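Local coordinates for cruciferin (Brassica napus, PDB 3KGL), which probably serves as a seed storage protein of the 11S globulin family, laying down a nutrient reserve in rapeseed as hexamers, at residues G26-W31 with S44-I49; D289-P294 with Y306-N311; N333-P338 with S385-A390. All coordinates share one frame; numbering follows the deposited sequence.

Interaction 1. Residues G26-W31 with S44-I49; sequences GRIEVW and SFVRYI
Gly26 and Arg27 meet Ile49 at one end of an antiparallel strand pair, two neighbours in a sheet of the N-terminal cupin β-barrel. The CA of Gly26 rests against the carbonyl O of Ile49. That same oxygen accepts a bond from Arg27 N at 3.1 Å, and the return bond from Ile49 N to Arg27 O closes a hydrogen-bonded pair. Ile28 follows in a non-hydrogen-bonded pair with Tyr48, and its CG2 touches CG2 of Val46 at 3.6 Å. This face, which Val30 shares, looks toward strand 54-61, where Tyr56 stacks on the Tyr48 ring. Glu29, again hydrogen-bonded through its backbone to Arg47, turns to the other face. The Glu29 and Arg47 side chains lie side by side, pointing the same way, and OE1 receives NH1 of Arg47 at 2.6 Å. The two flat groups are twisted 57° apart, and NH1 comes in from above the carboxylate plane. OE2 lies 3.1 Å from Arg27 NH1, over a face of that guanidinium, an attraction of charges without a directed N-H. One acid thus lies between two arginines, with the Ile49 side chain crossing alongside. The guanidinium of Arg47 also reaches Tyr349 OH of the C-terminal cupin half, which ties this face to the second domain. Val30 pairs with Val46 across a non-hydrogen-bonded site. Trp31 ends the segment, its N bonded to Phe45 O. The Phe45 ring, its CG anti to the backbone N (chi1 -160°), sets its CD2 edge over the outer part of the indole six-membered ring, a T-shaped pair with planes at 84°. Beyond it, CH2 of Trp31 lies over one face of the Arg47 guanidinium, 4.0 Å from NH2.

Interaction 2. Residues D289-P294 with Y306-N311; sequences DNLDDP and YISTLN
Leu291 and Ser308 mark where the two backbones come nearest, with CA atoms 6.0 Å apart. No backbone hydrogen bond joins the segments. Segment 306-311 is strand through most of its length, whereas 289-294 leaves a weakly bonded strand after Asn290 and loops across the side chains of Tyr306, Ser308 and Leu310, with Pro294 CA 6.8 Å from Tyr306 CA. The contact is therefore made by side chains on one side of a cupin strand, at the junction between the two barrels: Asp289 and Leu291 are bonded through their backbones to Thr154 and Gly152 of the N-terminal half. Tyr306 is held from several directions. Its CG stands between the backbone N and the carbonyl carbon (chi1 64°), on the side of the strand that faces the loop. CG of Pro294 lies 4.3 Å from CZ of Tyr306 and above the ring centre. At the ring edge, in its plane, the carbonyl O of Leu291 approaches CE1 at 3.5 Å. The phenol OH gives a weak hydrogen bond, 3.3 Å long, to OD1 of Asp292, whose carboxylate is turned 71° from the ring. Farther along, CD2 of Leu291 touches CB of Ser308 at 4.1 Å and then CG of Leu310. Leu310 CD2 in turn nears OD2 of Asp289 at 4.0 Å. The acids find their main partners elsewhere: Asp289 OD2 in a salt bridge with Arg286, and Asp292 OD1 in one with Arg327 of strand 324-331. The chemistry thus combines apolar packing with a single weak bond: OD1 of Asp292 accepts from the phenol while paired with Arg327, so the arginine probably balances its charge and the phenol adds only a weak bond.

Interaction 3. Residues N333-P338 with S385-A390; sequences NAMVLP and SVVKRA
The side chains of Asn333 and Arg389 lie side by side, pointing the same way, with amide and guanidinium planes 28° apart. Arg389 NE donates to OD1 of Asn333 at 3.2 Å, and the donor lies in the plane of the amide carbonyl. CG of Arg389, anti to the backbone N (chi1 -171°), passes Ala334 O at 3.7 Å, while NH1 binds a sulfate ion, probably from the crystallisation liquor. An alanine here would probably leave Asn333 OD1 without this donor, its amide freer to turn, and the sulfate without its salt bridge. The backbones are joined by hydrogen bonds, Ala390 N to Ala334 O at 2.8 Å and Val336 N to Lys388 O at 3.0 Å. Val336 and Lys388 project to the face opposite Met335 and Arg389. The lysine chain crosses Val336 and bends at its end, which places NZ 3.7 Å from CG1 of Val336; the charge has a weak, long ion pair with Glu399. On the other face Met335 lies across Val387, its CG 4.0 Å from CG2. Pro338 and Val387 point the same way, with Pro338 CD meeting that same CG2 at 3.8 Å. Strands 334-341 and 385-390, far apart in sequence yet adjacent and antiparallel (170°), belong to the C-terminal cupin β-barrel. With Val336 and Ala390 packed on Ile330 of strand 324-331, and Met335 and Val387 against Ala231 and Val227 of a neighbouring subunit, the pair is consistent with a cupin barrel wall used for subunit assembly in 11S globulins.

In the fold
Along the chain the three contacts follow one another without overlap. Interaction 1 lies in the N-terminal cupin, interactions 2 and 3 in the C-terminal one. Strand 288-290 of interaction 2 nevertheless completes the edge of the sheet that holds strands 26-30 and 43-50, so interaction 2 stands where the two barrels join. Its centre is about 23 Å from that of interaction 1 and about 18 Å from that of interaction 3; the centres of interactions 1 and 3 are about 27 Å apart. Strands 305-310 and 334-341 lie in different sheets of the second barrel. Together the contacts sample one barrel wall, the domain junction and the face that meets a neighbouring subunit.

Interaction 1. Residues G26-W31 with S44-I49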
loop_
_atom_site.group_PDB
_atom_site.type_symbol
_atom_site.label_atom_id
_atom_site.label_comp_id
_atom_site.label_asym_id
_atom_site.label_seq_id
_atom_site.Cartn_x
_atom_site.Cartn_y
_atom_site.Cartn_z
ATOM N N GLY A 26 7.179 -35.066 9.806
ATOM C CA GLY A 26 7.769 -33.770 10.052
ATOM C C GLY A 26 6.767 -32.884 10.747
ATOM O O GLY A 26 5.652 -33.321 11.065
ATOM N N ARG A 27 7.150 -31.636 10.981
ATOM C CA ARG A 27 6.224 -30.728 11.624
ATOM C C ARG A 27 6.431 -29.273 11.222
ATOM O O ARG A 27 7.540 -28.838 10.900
ATOM C CB ARG A 27 6.308 -30.886 13.140
ATOM C CG ARG A 27 7.695 -30.690 13.676
ATOM C CD ARG A 27 7.782 -30.999 15.140
ATOM N NE ARG A 27 9.183 -31.044 15.539
ATOM C CZ ARG A 27 9.625 -30.695 16.739
ATOM N NH1 ARG A 27 8.767 -30.273 17.666
ATOM N NH2 ARG A 27 10.924 -30.763 17.002
ATOM N N ILE A 28 5.331 -28.532 11.251
ATOM C CA ILE A 28 5.319 -27.120 10.921
ATOM C C ILE A 28 5.260 -26.329 12.227
ATOM O O ILE A 28 4.275 -26.381 12.956
ATOM C CB ILE A 28 4.095 -26.782 10.015
ATOM C CG1 ILE A 28 4.134 -27.619 8.737
ATOM C CG2 ILE A 28 4.056 -25.307 9.672
ATOM C CD1 ILE A 28 2.778 -27.892 8.150
ATOM N N GLU A 29 6.324 -25.602 12.526
ATOM C CA GLU A 29 6.365 -24.795 13.728
ATOM C C GLU A 29 6.134 -23.346 13.390
ATOM O O GLU A 29 6.920 -22.728 12.678
ATOM C CB GLU A 29 7.701 -24.989 14.437
ATOM C CG GLU A 29 7.922 -26.444 14.811
ATOM C CD GLU A 29 9.153 -26.655 15.633
ATOM O OE1 GLU A 29 10.236 -26.182 15.226
ATOM O OE2 GLU A 29 9.034 -27.308 16.687
ATOM N N VAL A 30 5.042 -22.802 13.898
ATOM C CA VAL A 30 4.616 -21.489 13.462
ATOM C C VAL A 30 4.625 -20.469 14.595
ATOM O O VAL A 30 4.109 -20.737 15.688
ATOM C CB VAL A 30 3.239 -21.570 12.752
ATOM C CG1 VAL A 30 2.448 -22.733 13.284
ATOM C CG2 VAL A 30 2.468 -20.272 12.889
ATOM N N TRP A 31 5.235 -19.312 14.308
ATOM C CA TRP A 31 5.377 -18.189 15.237
ATOM C C TRP A 31 4.092 -17.403 15.385
ATOM O O TRP A 31 3.240 -17.411 14.502
ATOM C CB TRP A 31 6.473 -17.245 14.765
ATOM C CG TRP A 31 7.815 -17.522 15.364
ATOM C CD1 TRP A 31 8.353 -16.918 16.451
ATOM C CD2 TRP A 31 8.794 -18.466 14.908
ATOM N NE1 TRP A 31 9.602 -17.421 16.708
ATOM C CE2 TRP A 31 9.895 -18.375 15.778
ATOM C CE3 TRP A 31 8.844 -19.380 13.857
ATOM C CZ2 TRP A 31 11.027 -19.154 15.631
ATOM C CZ3 TRP A 31 9.974 -20.160 13.714
ATOM C CH2 TRP A 31 11.050 -20.039 14.592
ATOM N N SER A 44 4.768 -12.693 9.776
ATOM C CA SER A 44 4.766 -13.926 10.543
ATOM C C SER A 44 5.996 -14.722 10.117
ATOM O O SER A 44 6.673 -14.381 9.139
ATOM C CB SER A 44 3.496 -14.724 10.265
ATOM O OG SER A 44 3.456 -15.932 11.001
ATOM N N PHE A 45 6.287 -15.785 10.854
ATOM C CA PHE A 45 7.468 -16.595 10.587
ATOM C C PHE A 45 7.074 -18.054 10.810
ATOM O O PHE A 45 6.142 -18.332 11.557
ATOM C CB PHE A 45 8.598 -16.167 11.524
ATOM C CG PHE A 45 9.975 -16.553 11.060
ATOM C CD1 PHE A 45 10.658 -15.773 10.149
ATOM C CD2 PHE A 45 10.608 -17.679 11.569
ATOM C CE1 PHE A 45 11.929 -16.127 9.731
ATOM C CE2 PHE A 45 11.890 -18.028 11.150
ATOM C CZ PHE A 45 12.542 -17.253 10.238
ATOM N N VAL A 46 7.748 -18.980 10.135
ATOM C CA VAL A 46 7.420 -20.397 10.252
ATOM C C VAL A 46 8.646 -21.215 9.944
ATOM O O VAL A 46 9.514 -20.775 9.201
ATOM C CB VAL A 46 6.298 -20.822 9.279
ATOM C CG1 VAL A 46 6.674 -20.464 7.863
ATOM C CG2 VAL A 46 6.018 -22.316 9.392
ATOM N N ARG A 47 8.729 -22.405 10.524
ATOM C CA ARG A 47 9.842 -23.295 10.249
ATOM C C ARG A 47 9.271 -24.634 9.891
ATOM O O ARG A 47 8.509 -25.197 10.657
ATOM C CB ARG A 47 10.735 -23.455 11.474
ATOM C CG ARG A 47 11.784 -24.528 11.306
ATOM C CD ARG A 47 12.223 -25.106 12.640
ATOM N NE ARG A 47 13.120 -24.215 13.354
ATOM C CZ ARG A 47 12.885 -23.720 14.560
ATOM N NH1 ARG A 47 11.780 -24.035 15.218
ATOM N NH2 ARG A 47 13.772 -22.908 15.113
ATOM N N TYR A 48 9.612 -25.130 8.709
ATOM C CA TYR A 48 9.308 -26.503 8.356
ATOM C C TYR A 48 10.441 -27.343 8.892
ATOM O O TYR A 48 11.605 -27.040 8.617
ATOM C CB TYR A 48 9.278 -26.687 6.842
ATOM C CG TYR A 48 8.275 -25.845 6.095
ATOM C CD1 TYR A 48 7.092 -25.435 6.695
ATOM C CD2 TYR A 48 8.496 -25.496 4.770
ATOM C CE1 TYR A 48 6.166 -24.676 6.003
ATOM C CE2 TYR A 48 7.581 -24.745 4.074
ATOM C CZ TYR A 48 6.415 -24.337 4.689
ATOM O OH TYR A 48 5.505 -23.588 3.981
ATOM N N ILE A 49 10.126 -28.390 9.655
ATOM C CA ILE A 49 11.145 -29.391 9.995
ATOM C C ILE A 49 10.843 -30.755 9.402
ATOM O O ILE A 49 10.078 -31.526 9.990
ATOM C CB ILE A 49 11.315 -29.601 11.489
ATOM C CG1 ILE A 49 11.242 -28.274 12.238
ATOM C CG2 ILE A 49 12.625 -30.255 11.709
ATOM C CD1 ILE A 49 11.875 -28.312 13.606
#

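Interaction 2. Residues D289-P294 with Y306-N311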
loop_
_atom_site.group_PDB
_atom_site.type_symbol
_atom_site.label_atom_id
_atom_site.label_comp_id
_atom_site.label_asym_id
_atom_site.label_seq_id
_atom_site.Cartn_x
_atom_site.Cartn_y
_atom_site.Cartn_z
ATOM N N ASP A 289 18.706 -18.730 -4.809
ATOM C CA ASP A 289 20.067 -18.200 -4.714
ATOM C C ASP A 289 20.720 -18.655 -3.410
ATOM O O ASP A 289 20.030 -18.878 -2.422
ATOM C CB ASP A 289 20.051 -16.670 -4.797
ATOM C CG ASP A 289 21.367 -16.096 -5.315
ATOM O OD1 ASP A 289 22.432 -16.701 -5.064
ATOM O OD2 ASP A 289 21.340 -15.038 -5.976
ATOM N N ASN A 290 22.041 -18.798 -3.391
ATOM C CA ASN A 290 22.709 -19.279 -2.177
ATOM C C ASN A 290 23.534 -18.226 -1.435
ATOM O O ASN A 290 24.507 -17.684 -1.965
ATOM C CB ASN A 290 23.541 -20.538 -2.449
ATOM C CG ASN A 290 24.008 -21.206 -1.170
ATOM O OD1 ASN A 290 24.917 -20.710 -0.495
ATOM N ND2 ASN A 290 23.382 -22.337 -0.822
ATOM N N LEU A 291 23.135 -17.959 -0.193
ATOM C CA LEU A 291 23.719 -16.888 0.602
ATOM C C LEU A 291 24.935 -17.346 1.394
ATOM O O LEU A 291 25.666 -16.521 1.942
ATOM C CB LEU A 291 22.668 -16.298 1.541
ATOM C CG LEU A 291 21.693 -15.347 0.865
ATOM C CD1 LEU A 291 20.801 -14.700 1.892
ATOM C CD2 LEU A 291 22.488 -14.316 0.092
ATOM N N ASP A 292 25.153 -18.659 1.456
ATOM C CA ASP A 292 26.366 -19.205 2.067
ATOM C C ASP A 292 27.570 -19.140 1.117
ATOM O O ASP A 292 28.625 -19.712 1.393
ATOM C CB ASP A 292 26.133 -20.638 2.533
ATOM C CG ASP A 292 25.439 -20.702 3.873
ATOM O OD1 ASP A 292 25.424 -19.667 4.576
ATOM O OD2 ASP A 292 24.916 -21.784 4.223
ATOM N N ASP A 293 27.394 -18.426 0.005
ATOM C CA ASP A 293 28.439 -18.219 -0.993
ATOM C C ASP A 293 29.112 -16.864 -0.786
ATOM O O ASP A 293 28.573 -15.827 -1.193
ATOM C CB ASP A 293 27.833 -18.279 -2.398
ATOM C CG ASP A 293 28.841 -18.679 -3.458
ATOM O OD1 ASP A 293 30.021 -18.255 -3.367
ATOM O OD2 ASP A 293 28.439 -19.421 -4.384
ATOM N N PRO A 294 30.290 -16.873 -0.139
ATOM C CA PRO A 294 31.122 -15.706 0.194
ATOM C C PRO A 294 31.693 -14.940 -1.007
ATOM O O PRO A 294 32.162 -13.816 -0.828
ATOM C CB PRO A 294 32.267 -16.319 1.004
ATOM C CG PRO A 294 31.717 -17.568 1.546
ATOM C CD PRO A 294 30.809 -18.097 0.485
ATOM N N TYR A 306 31.680 -13.041 7.194
ATOM C CA TYR A 306 31.046 -12.288 6.098
ATOM C C TYR A 306 29.613 -11.878 6.357
ATOM O O TYR A 306 28.957 -12.382 7.264
ATOM C CB TYR A 306 31.090 -13.049 4.767
ATOM C CG TYR A 306 30.309 -14.336 4.750
ATOM C CD1 TYR A 306 29.228 -14.510 3.888
ATOM C CD2 TYR A 306 30.658 -15.392 5.592
ATOM C CE1 TYR A 306 28.509 -15.713 3.868
ATOM C CE2 TYR A 306 29.957 -16.591 5.582
ATOM C CZ TYR A 306 28.882 -16.752 4.721
ATOM O OH TYR A 306 28.195 -17.955 4.723
ATOM N N ILE A 307 29.140 -10.944 5.538
ATOM C CA ILE A 307 27.714 -10.680 5.411
ATOM C C ILE A 307 27.348 -10.627 3.946
ATOM O O ILE A 307 27.929 -9.856 3.185
ATOM C CB ILE A 307 27.311 -9.364 6.034
ATOM C CG1 ILE A 307 27.506 -9.435 7.549
ATOM C CG2 ILE A 307 25.863 -9.077 5.683
ATOM C CD1 ILE A 307 27.516 -8.101 8.226
ATOM N N SER A 308 26.390 -11.452 3.553
ATOM C CA SER A 308 25.972 -11.512 2.166
ATOM C C SER A 308 24.558 -10.960 2.106
ATOM O O SER A 308 23.873 -10.899 3.124
ATOM C CB SER A 308 26.008 -12.955 1.678
ATOM O OG SER A 308 26.615 -13.048 0.405
ATOM N N THR A 309 24.109 -10.558 0.925
ATOM C CA THR A 309 22.823 -9.884 0.838
ATOM C C THR A 309 22.068 -10.130 -0.449
ATOM O O THR A 309 22.660 -10.125 -1.524
ATOM C CB THR A 309 23.001 -8.376 0.998
ATOM O OG1 THR A 309 22.948 -8.043 2.390
ATOM C CG2 THR A 309 21.899 -7.639 0.284
ATOM N N LEU A 310 20.755 -10.325 -0.324
ATOM C CA LEU A 310 19.858 -10.409 -1.472
ATOM C C LEU A 310 19.028 -9.144 -1.691
ATOM O O LEU A 310 17.870 -9.083 -1.295
ATOM C CB LEU A 310 18.909 -11.581 -1.307
ATOM C CG LEU A 310 19.211 -12.796 -2.165
ATOM C CD1 LEU A 310 17.962 -13.638 -2.283
ATOM C CD2 LEU A 310 19.687 -12.347 -3.534
ATOM N N ASN A 311 19.625 -8.134 -2.312
ATOM C CA ASN A 311 18.893 -6.949 -2.733
ATOM C C ASN A 311 18.020 -7.357 -3.916
ATOM O O ASN A 311 18.008 -8.527 -4.312
ATOM C CB ASN A 311 19.872 -5.848 -3.159
ATOM C CG ASN A 311 20.409 -5.029 -1.982
ATOM O OD1 ASN A 311 21.378 -4.281 -2.128
ATOM N ND2 ASN A 311 19.777 -5.157 -0.819
#

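Interaction 3. Residues N333-P338 with S385-A390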
loop_
_atom_site.group_PDB
_atom_site.type_symbol
_atom_site.label_atom_id
_atom_site.label_comp_id
_atom_site.label_asym_id
_atom_site.label_seq_id
_atom_site.Cartn_x
_atom_site.Cartn_y
_atom_site.Cartn_z
ATOM N N ASN A 333 33.425 -13.318 19.313
ATOM C CA ASN A 333 33.915 -11.988 19.675
ATOM C C ASN A 333 33.944 -10.964 18.545
ATOM O O ASN A 333 34.311 -9.809 18.764
ATOM C CB ASN A 333 35.282 -12.076 20.357
ATOM C CG ASN A 333 35.174 -12.445 21.821
ATOM O OD1 ASN A 333 34.272 -11.986 22.527
ATOM N ND2 ASN A 333 36.096 -13.278 22.289
ATOM N N ALA A 334 33.558 -11.376 17.341
ATOM C CA ALA A 334 33.343 -10.414 16.270
ATOM C C ALA A 334 32.076 -9.600 16.545
ATOM O O ALA A 334 31.089 -10.110 17.095
ATOM C CB ALA A 334 33.251 -11.109 14.940
ATOM N N MET A 335 32.106 -8.328 16.169
ATOM C CA MET A 335 30.969 -7.451 16.418
ATOM C C MET A 335 30.457 -6.802 15.139
ATOM O O MET A 335 31.238 -6.385 14.279
ATOM C CB MET A 335 31.333 -6.377 17.442
ATOM C CG MET A 335 30.319 -5.256 17.561
ATOM S SD MET A 335 30.835 -3.974 18.718
ATOM C CE MET A 335 32.116 -3.158 17.780
ATOM N N VAL A 336 29.135 -6.741 15.021
ATOM C CA VAL A 336 28.489 -6.018 13.946
ATOM C C VAL A 336 28.093 -4.668 14.481
ATOM O O VAL A 336 27.104 -4.540 15.198
ATOM C CB VAL A 336 27.229 -6.719 13.431
ATOM C CG1 VAL A 336 26.889 -6.193 12.039
ATOM C CG2 VAL A 336 27.435 -8.226 13.402
ATOM N N LEU A 337 28.889 -3.669 14.131
ATOM C CA LEU A 337 28.648 -2.293 14.520
ATOM C C LEU A 337 27.174 -1.905 14.530
ATOM O O LEU A 337 26.412 -2.282 13.637
ATOM C CB LEU A 337 29.402 -1.377 13.568
ATOM C CG LEU A 337 30.880 -1.714 13.567
ATOM C CD1 LEU A 337 31.623 -0.825 12.605
ATOM C CD2 LEU A 337 31.390 -1.551 14.984
ATOM N N PRO A 338 26.783 -1.113 15.532
ATOM C CA PRO A 338 25.424 -0.596 15.710
ATOM C C PRO A 338 24.845 -0.011 14.426
ATOM O O PRO A 338 25.289 1.040 13.968
ATOM C CB PRO A 338 25.616 0.512 16.743
ATOM C CG PRO A 338 26.819 0.107 17.503
ATOM C CD PRO A 338 27.722 -0.541 16.511
ATOM N N SER A 385 17.861 0.444 16.522
ATOM C CA SER A 385 19.276 0.273 16.238
ATOM C C SER A 385 19.837 -0.907 17.018
ATOM O O SER A 385 19.531 -1.090 18.203
ATOM C CB SER A 385 20.056 1.566 16.532
ATOM O OG SER A 385 19.226 2.542 17.146
ATOM N N VAL A 386 20.670 -1.696 16.340
ATOM C CA VAL A 386 21.044 -3.018 16.815
ATOM C C VAL A 386 22.544 -3.186 16.858
ATOM O O VAL A 386 23.226 -2.859 15.890
ATOM C CB VAL A 386 20.515 -4.114 15.856
ATOM C CG1 VAL A 386 20.700 -5.523 16.444
ATOM C CG2 VAL A 386 19.068 -3.872 15.529
ATOM N N VAL A 387 23.057 -3.708 17.971
ATOM C CA VAL A 387 24.417 -4.247 17.986
ATOM C C VAL A 387 24.415 -5.724 18.383
ATOM O O VAL A 387 23.584 -6.171 19.175
ATOM C CB VAL A 387 25.356 -3.461 18.896
ATOM C CG1 VAL A 387 25.182 -3.904 20.345
ATOM C CG2 VAL A 387 26.788 -3.659 18.441
ATOM N N LYS A 388 25.335 -6.486 17.810
ATOM C CA LYS A 388 25.417 -7.905 18.108
ATOM C C LYS A 388 26.880 -8.335 18.168
ATOM O O LYS A 388 27.649 -7.997 17.290
ATOM C CB LYS A 388 24.613 -8.725 17.084
ATOM C CG LYS A 388 24.270 -7.985 15.782
ATOM C CD LYS A 388 23.329 -8.800 14.882
ATOM C CE LYS A 388 22.611 -7.908 13.852
ATOM N NZ LYS A 388 23.449 -7.500 12.677
ATOM N N ARG A 389 27.267 -9.030 19.238
ATOM C CA ARG A 389 28.615 -9.569 19.368
ATOM C C ARG A 389 28.526 -11.089 19.393
ATOM O O ARG A 389 27.706 -11.649 20.105
ATOM C CB ARG A 389 29.275 -9.068 20.650
ATOM C CG ARG A 389 30.764 -9.409 20.741
ATOM C CD ARG A 389 31.358 -9.162 22.140
ATOM N NE ARG A 389 31.549 -10.401 22.897
ATOM C CZ ARG A 389 30.960 -10.674 24.058
ATOM N NH1 ARG A 389 30.150 -9.787 24.610
ATOM N NH2 ARG A 389 31.191 -11.826 24.678
ATOM N N ALA A 390 29.354 -11.766 18.608
ATOM C CA ALA A 390 29.288 -13.222 18.557
ATOM C C ALA A 390 29.866 -13.785 19.845
ATOM O O ALA A 390 30.793 -13.219 20.420
ATOM C CB ALA A 390 30.021 -13.762 17.339
#